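Local coordinates for protein glutathione S-transferase enzyme with thioredoxin-like domain (Xenorhabdus nematophila, PDB 4L8E) that binds glutathione and probably conjugates it to electrophilic substrates, as glutathione S-transferases do, at residues H143-Y148 and K158-E163. Sequence-based numbering, arbitrary orientation.
Sequences HHFNRY and KRYTEE. With GSH (glutathione), chain B.
Phe145 and Tyr160 carry this contact, and their CA atoms, 8.2 Å apart, mark where the two backbones come nearest. Phe145 closes helix 118-145 and starts a type I beta turn to Tyr148, with a backbone bond from Tyr148 N to Phe145 O; Tyr160 sits in the second turn of helix 154-175. Both side chains leave the backbone toward the other segment. In each residue CG lies anti to the carbonyl carbon, which turns each ring toward the other helix. Their planes are nearly parallel, at 8°, but the centroids are 5.8 Å apart, so the rings are slid past one another and barely overlap. The touch is confined to one side of each ring: Phe145 CE2 lies 3.7 Å from Tyr160 CE2, and Phe145 CD2 lies 3.8 Å from Tyr160 CD2. Neighbours within each segment back the pair: His144 CD2 lies over the centre of a Phe145 face, and Arg159 CG over the centre of a Tyr160 face. His144 NE2 is hydrogen-bonded to Tyr148 OH at 2.7 Å. The extended Arg159 chain delivers its guanidinium to the alpha-carboxylate of the gamma-glutamyl end of glutathione, NH1 to O11 at 2.9 Å and NH2 to O12 at 2.8 Å, the latter almost straight at 178°. Asn38 ND2 of the second subunit also holds this glutathione. The buried ring pair thus joins two helices of the all-helical C-terminal domain and also meets Tyr160 and Phe145 of the second subunit; Arg159 reaches both glutathione and Gln141 of that subunit, and Tyr160 OH the same Gln141.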
loop_
_atom_site.group_PDB
_atom_site.type_symbol
_atom_site.label_atom_id
_atom_site.label_comp_id
_atom_site.label_asym_id
_atom_site.label_seq_id
_atom_site.Cartn_x
_atom_site.Cartn_y
_atom_site.Cartn_z
ATOM N N HIS A 143 9.943 -10.161 -9.982
ATOM C CA HIS A 143 11.372 -10.334 -9.684
ATOM C C HIS A 143 11.620 -11.720 -9.094
ATOM O O HIS A 143 12.585 -12.416 -9.465
ATOM C CB HIS A 143 11.856 -9.275 -8.680
ATOM C CG HIS A 143 11.986 -7.899 -9.262
ATOM N ND1 HIS A 143 12.629 -6.872 -8.599
ATOM C CD2 HIS A 143 11.577 -7.387 -10.450
ATOM C CE1 HIS A 143 12.598 -5.779 -9.350
ATOM N NE2 HIS A 143 11.970 -6.063 -10.474
ATOM N N HIS A 144 10.773 -12.121 -8.150
ATOM C CA HIS A 144 10.996 -13.381 -7.451
ATOM C C HIS A 144 10.953 -14.543 -8.411
ATOM O O HIS A 144 11.843 -15.397 -8.389
ATOM C CB HIS A 144 9.975 -13.626 -6.323
ATOM C CG HIS A 144 10.146 -14.962 -5.663
ATOM N ND1 HIS A 144 11.178 -15.215 -4.787
ATOM C CD2 HIS A 144 9.476 -16.136 -5.807
ATOM C CE1 HIS A 144 11.113 -16.473 -4.384
ATOM N NE2 HIS A 144 10.101 -17.057 -4.999
ATOM N N PHE A 145 9.930 -14.598 -9.271
ATOM C CA PHE A 145 9.809 -15.786 -10.113
ATOM C C PHE A 145 10.806 -15.810 -11.274
ATOM O O PHE A 145 11.005 -16.837 -11.921
ATOM C CB PHE A 145 8.359 -16.006 -10.539
ATOM C CG PHE A 145 7.505 -16.563 -9.431
ATOM C CD1 PHE A 145 7.582 -17.908 -9.084
ATOM C CD2 PHE A 145 6.649 -15.732 -8.713
ATOM C CE1 PHE A 145 6.809 -18.418 -8.039
ATOM C CE2 PHE A 145 5.880 -16.221 -7.685
ATOM C CZ PHE A 145 5.954 -17.571 -7.344
ATOM N N ASN A 146 11.471 -14.687 -11.515
ATOM C CA ASN A 146 12.569 -14.676 -12.477
ATOM C C ASN A 146 13.830 -15.355 -11.931
ATOM O O ASN A 146 14.810 -15.496 -12.652
ATOM C CB ASN A 146 12.849 -13.246 -12.976
ATOM C CG ASN A 146 11.885 -12.824 -14.089
ATOM O OD1 ASN A 146 11.449 -13.653 -14.889
ATOM N ND2 ASN A 146 11.554 -11.537 -14.143
ATOM N N ARG A 147 13.776 -15.782 -10.668
ATOM C CA ARG A 147 14.874 -16.531 -10.055
ATOM C C ARG A 147 14.756 -18.020 -10.347
ATOM O O ARG A 147 15.638 -18.813 -9.977
ATOM C CB ARG A 147 14.902 -16.304 -8.530
ATOM C CG ARG A 147 15.012 -14.845 -8.130
ATOM C CD ARG A 147 14.769 -14.626 -6.643
ATOM N NE ARG A 147 15.855 -15.151 -5.833
ATOM C CZ ARG A 147 16.871 -14.444 -5.351
ATOM N NH1 ARG A 147 16.965 -13.130 -5.557
ATOM N NH2 ARG A 147 17.783 -15.054 -4.630
ATOM N N TYR A 148 13.686 -18.404 -11.048
ATOM C CA TYR A 148 13.464 -19.797 -11.381
ATOM C C TYR A 148 13.584 -20.014 -12.889
ATOM O O TYR A 148 13.392 -19.093 -13.694
ATOM C CB TYR A 148 12.052 -20.263 -11.003
ATOM C CG TYR A 148 11.533 -20.064 -9.587
ATOM C CD1 TYR A 148 11.049 -21.145 -8.866
ATOM C CD2 TYR A 148 11.505 -18.819 -8.985
ATOM C CE1 TYR A 148 10.534 -20.988 -7.577
ATOM C CE2 TYR A 148 10.986 -18.652 -7.691
ATOM C CZ TYR A 148 10.499 -19.755 -7.004
ATOM O OH TYR A 148 9.968 -19.634 -5.730
ATOM N N LYS A 158 3.634 -16.600 -15.856
ATOM C CA LYS A 158 2.607 -16.036 -16.732
ATOM C C LYS A 158 1.754 -15.007 -15.993
ATOM O O LYS A 158 1.526 -13.885 -16.482
ATOM C CB LYS A 158 1.714 -17.138 -17.310
ATOM C CG LYS A 158 0.649 -16.607 -18.257
ATOM C CD LYS A 158 -0.252 -17.721 -18.756
ATOM C CE LYS A 158 -1.190 -17.243 -19.858
ATOM N NZ LYS A 158 -0.491 -17.081 -21.166
ATOM N N ARG A 159 1.306 -15.362 -14.790
ATOM C CA ARG A 159 0.484 -14.453 -13.984
ATOM C C ARG A 159 1.191 -13.117 -13.752
ATOM O O ARG A 159 0.633 -12.044 -14.022
ATOM C CB ARG A 159 0.175 -15.093 -12.637
ATOM C CG ARG A 159 -0.533 -14.179 -11.642
ATOM C CD ARG A 159 -1.000 -14.970 -10.421
ATOM N NE ARG A 159 -1.589 -14.140 -9.362
ATOM C CZ ARG A 159 -2.835 -13.663 -9.365
ATOM N NH1 ARG A 159 -3.671 -13.908 -10.385
ATOM N NH2 ARG A 159 -3.275 -12.955 -8.329
ATOM N N TYR A 160 2.414 -13.172 -13.238
ATOM C CA TYR A 160 3.079 -11.926 -12.849
ATOM C C TYR A 160 3.633 -11.124 -14.039
ATOM O O TYR A 160 3.735 -9.888 -13.966
ATOM C CB TYR A 160 4.089 -12.163 -11.708
ATOM C CG TYR A 160 3.357 -12.689 -10.484
ATOM C CD1 TYR A 160 2.402 -11.902 -9.851
ATOM C CD2 TYR A 160 3.543 -13.981 -10.027
ATOM C CE1 TYR A 160 1.684 -12.383 -8.771
ATOM C CE2 TYR A 160 2.822 -14.484 -8.947
ATOM C CZ TYR A 160 1.889 -13.671 -8.319
ATOM O OH TYR A 160 1.134 -14.146 -7.264
ATOM N N THR A 161 3.977 -11.815 -15.119
ATOM C CA THR A 161 4.306 -11.152 -16.381
ATOM C C THR A 161 3.097 -10.354 -16.908
ATOM O O THR A 161 3.227 -9.169 -17.199
ATOM C CB THR A 161 4.771 -12.152 -17.458
ATOM O OG1 THR A 161 5.959 -12.818 -17.015
ATOM C CG2 THR A 161 5.050 -11.442 -18.777
ATOM N N GLU A 162 1.931 -11.000 -17.022
ATOM C CA GLU A 162 0.706 -10.334 -17.492
ATOM C C GLU A 162 0.285 -9.189 -16.579
ATOM O O GLU A 162 -0.157 -8.137 -17.046
ATOM C CB GLU A 162 -0.434 -11.347 -17.661
ATOM C CG GLU A 162 -0.226 -12.247 -18.862
ATOM C CD GLU A 162 -1.273 -13.319 -18.977
ATOM O OE1 GLU A 162 -2.215 -13.330 -18.156
ATOM O OE2 GLU A 162 -1.141 -14.156 -19.888
ATOM N N GLU A 163 0.424 -9.380 -15.272
ATOM C CA GLU A 163 0.080 -8.319 -14.323
ATOM C C GLU A 163 1.051 -7.153 -14.428
ATOM O O GLU A 163 0.641 -6.004 -14.347
ATOM C CB GLU A 163 0.019 -8.876 -12.895
ATOM C CG GLU A 163 -0.212 -7.833 -11.781
ATOM C CD GLU A 163 -1.517 -7.062 -11.889
ATOM O OE1 GLU A 163 -2.452 -7.464 -12.651
ATOM O OE2 GLU A 163 -1.610 -6.027 -11.185
HETATM N N1 GSH B . -7.318 -10.138 -11.089
HETATM C CA1 GSH B . -7.347 -10.534 -9.731
HETATM C C1 GSH B . -6.440 -11.719 -9.546
HETATM O O11 GSH B . -6.193 -12.492 -10.524
HETATM O O12 GSH B . -5.936 -11.954 -8.401
HETATM C CB1 GSH B . -8.732 -10.915 -9.373
HETATM C CG1 GSH B . -8.874 -11.373 -7.935
HETATM C CD1 GSH B . -8.871 -10.204 -6.970
HETATM O OE1 GSH B . -9.194 -9.094 -7.332
HETATM N N2 GSH B . -8.453 -10.456 -5.605
HETATM C CA2 GSH B . -8.431 -9.408 -4.639
HETATM C C2 GSH B . -6.991 -9.236 -4.181
HETATM O O2 GSH B . -6.185 -10.175 -4.099
HETATM C CB2 GSH B . -9.272 -9.727 -3.458
HETATM S SG2 GSH B . -11.015 -9.765 -3.905
HETATM N N3 GSH B . -6.531 -7.930 -3.857
HETATM C CA3 GSH B . -5.161 -7.774 -3.431
HETATM C C3 GSH B . -5.059 -6.606 -2.534
HETATM O O31 GSH B . -6.053 -6.264 -1.842
HETATM O O32 GSH B . -3.966 -5.972 -2.490
#